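Local coordinates for discoidin-2 (Dictyostelium discoideum, PDB 2VM9), which binds galactose and N-acetylgalactosamine as a homotrimeric, calcium-containing lectin, and may take part in spore formation and spore coat assembly, at the interface of chains A and B. Residues are numbered along the deposited sequence; one frame, centred on the assembly and turned at random. Chains: chain A/B, Discoidin-2.

The interface of chains A and B. Residues chain A 215-218, 238; chain B 208-212, 217, 244.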
loop_
_atom_site.group_PDB
_atom_site.type_symbol
_atom_site.label_atom_id
_atom_site.label_comp_id
_atom_site.label_asym_id
_atom_site.label_seq_id
_atom_site.Cartn_x
_atom_site.Cartn_y
_atom_site.Cartn_z
ATOM N N GLY A 215 25.174 13.864 42.310
ATOM C CA GLY A 215 25.673 14.210 40.968
ATOM C C GLY A 215 25.480 13.169 39.877
ATOM O O GLY A 215 25.571 13.519 38.683
ATOM N N GLN A 216 25.226 11.907 40.251
ATOM C CA GLN A 216 24.975 10.861 39.228
ATOM C C GLN A 216 23.474 10.806 38.883
ATOM O O GLN A 216 22.621 10.643 39.777
ATOM C CB GLN A 216 25.427 9.479 39.703
ATOM C CG GLN A 216 25.476 8.473 38.536
ATOM C CD GLN A 216 26.730 8.671 37.638
ATOM O OE1 GLN A 216 27.658 9.382 38.013
ATOM N NE2 GLN A 216 26.753 8.011 36.472
ATOM N N MET A 217 23.166 10.972 37.601
ATOM C CA MET A 217 21.783 10.793 37.103
ATOM C C MET A 217 21.647 9.371 36.600
ATOM O O MET A 217 22.488 8.906 35.832
ATOM C CB MET A 217 21.497 11.752 35.950
ATOM C CG MET A 217 20.064 11.631 35.366
ATOM S SD MET A 217 18.820 11.902 36.635
ATOM C CE MET A 217 18.791 13.713 36.703
ATOM N N ARG A 218 20.565 8.698 37.003
ATOM C CA ARG A 218 20.310 7.312 36.595
ATOM C C ARG A 218 18.811 7.186 36.335
ATOM O O ARG A 218 17.990 7.300 37.255
ATOM C CB ARG A 218 20.718 6.316 37.699
ATOM C CG ARG A 218 22.192 6.388 38.162
ATOM C CD ARG A 218 22.428 5.370 39.264
ATOM N NE ARG A 218 23.786 5.474 39.781
ATOM C CZ ARG A 218 24.109 6.136 40.884
ATOM N NH1 ARG A 218 23.178 6.751 41.604
ATOM N NH2 ARG A 218 25.378 6.113 41.302
ATOM N N TRP A 238 18.178 3.422 39.931
ATOM C CA TRP A 238 19.028 2.594 40.781
ATOM C C TRP A 238 19.969 3.536 41.505
ATOM O O TRP A 238 19.714 4.759 41.548
ATOM C CB TRP A 238 19.709 1.445 39.997
ATOM C CG TRP A 238 20.669 1.868 38.885
ATOM C CD1 TRP A 238 22.026 1.797 38.923
ATOM C CD2 TRP A 238 20.328 2.402 37.590
ATOM N NE1 TRP A 238 22.567 2.249 37.737
ATOM C CE2 TRP A 238 21.545 2.629 36.901
ATOM C CE3 TRP A 238 19.117 2.708 36.945
ATOM C CZ2 TRP A 238 21.588 3.179 35.609
ATOM C CZ3 TRP A 238 19.149 3.236 35.652
ATOM C CH2 TRP A 238 20.391 3.476 34.994
ATOM N N VAL B 208 19.794 7.220 30.733
ATOM C CA VAL B 208 20.916 8.079 31.086
ATOM C C VAL B 208 21.563 7.537 32.349
ATOM O O VAL B 208 20.883 7.324 33.345
ATOM C CB VAL B 208 20.460 9.522 31.323
ATOM C CG1 VAL B 208 21.616 10.329 31.997
ATOM C CG2 VAL B 208 20.001 10.156 30.017
ATOM N N ASP B 209 22.874 7.304 32.298
ATOM C CA ASP B 209 23.619 6.960 33.498
ATOM C C ASP B 209 24.863 7.841 33.377
ATOM O O ASP B 209 25.782 7.509 32.652
ATOM C CB ASP B 209 23.995 5.474 33.494
ATOM C CG ASP B 209 24.678 5.030 34.785
ATOM O OD1 ASP B 209 25.007 5.892 35.636
ATOM O OD2 ASP B 209 24.830 3.799 34.956
ATOM N N ALA B 210 24.841 8.997 34.029
ATOM C CA ALA B 210 25.868 10.040 33.788
ATOM C C ALA B 210 26.008 10.963 34.971
ATOM O O ALA B 210 25.022 11.291 35.664
ATOM C CB ALA B 210 25.525 10.874 32.554
ATOM N N HIS B 211 27.229 11.448 35.160
ATOM C CA HIS B 211 27.492 12.353 36.246
ATOM C C HIS B 211 27.442 13.769 35.706
ATOM O O HIS B 211 27.908 14.046 34.592
ATOM C CB HIS B 211 28.883 12.065 36.847
ATOM C CG HIS B 211 28.964 12.394 38.304
ATOM N ND1 HIS B 211 28.619 11.486 39.287
ATOM C CD2 HIS B 211 29.309 13.538 38.947
ATOM C CE1 HIS B 211 28.764 12.052 40.474
ATOM N NE2 HIS B 211 29.175 13.298 40.298
ATOM N N THR B 212 26.858 14.676 36.487
ATOM C CA THR B 212 26.933 16.084 36.129
ATOM C C THR B 212 28.376 16.572 36.330
ATOM O O THR B 212 29.175 15.937 37.050
ATOM C CB THR B 212 25.940 16.937 36.933
ATOM O OG1 THR B 212 26.218 16.819 38.347
ATOM C CG2 THR B 212 24.448 16.494 36.580
ATOM N N MET B 217 24.622 18.936 33.259
ATOM C CA MET B 217 24.480 17.673 32.496
ATOM C C MET B 217 24.691 17.986 31.030
ATOM O O MET B 217 24.088 18.923 30.506
ATOM C CB MET B 217 23.082 17.088 32.678
ATOM C CG MET B 217 22.846 15.760 31.911
ATOM S SD MET B 217 24.040 14.508 32.398
ATOM C CE MET B 217 23.298 13.911 33.940
ATOM N N TYR B 244 28.488 7.360 32.034
ATOM C CA TYR B 244 28.693 5.924 32.287
ATOM C C TYR B 244 28.064 5.072 31.186
ATOM O O TYR B 244 28.693 4.142 30.655
ATOM C CB TYR B 244 28.088 5.580 33.660
ATOM C CG TYR B 244 28.404 4.204 34.162
ATOM C CD1 TYR B 244 29.445 4.020 35.075
ATOM C CD2 TYR B 244 27.678 3.097 33.736
ATOM C CE1 TYR B 244 29.736 2.777 35.566
ATOM C CE2 TYR B 244 27.976 1.825 34.216
ATOM C CZ TYR B 244 29.011 1.692 35.142
ATOM O OH TYR B 244 29.344 0.456 35.647
HETATM O O HOH W 1 26.031 4.873 37.980
HETATM O O HOH W 2 25.404 2.221 36.955
#
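Strand 216-224 of chain A runs antiparallel to strand 200-211 of chain B, joining the H-type lectin domains of two subunits of the homotrimer: A:Met217 N donates to the carbonyl B:Ala210 O at 2.7 Å, B:Ala210 N returns a bond to A:Met217 O, and B:Thr212 N reaches A:Gly215 O just beyond the strand ends. On one side of this ladder the A:Gln216 amide bridges two chain B side chains. Its CG is anti to the backbone N (chi1 -166°) and the chain bends at chi2. OE1, which lies in the imidazole plane, accepts from B:His211 ND1 at 2.6 Å. NE2 donates to the carboxylate B:Asp209 OD1 at 2.9 Å from above its plane. Bonds at both ends should hold the amide in this orientation. A:Gly215 C sits over the centre of the same imidazole. On the opposite side, A:Met217 CB packs against the B:Met217 methyl CE at 3.5 Å, with B:Val208 CG1 beside A:Met217 CG. B:Asp209, A:Arg218 and A:Trp238, all carbohydrate-binding residues, converge from both chains, so the sugar site appears to depend on assembly. A:Arg218 CB lies over the indole face, and the B:Asp209 carboxylate stands nearly perpendicular to that ring (86°) at its edge. Two mutually bonded waters complete the link: water 1 joins A:Arg218 NE to B:Asp209 OD1, and water 2 joins A:Trp238 NE1 to B:Asp209 OD2, 2.6 Å from the latter.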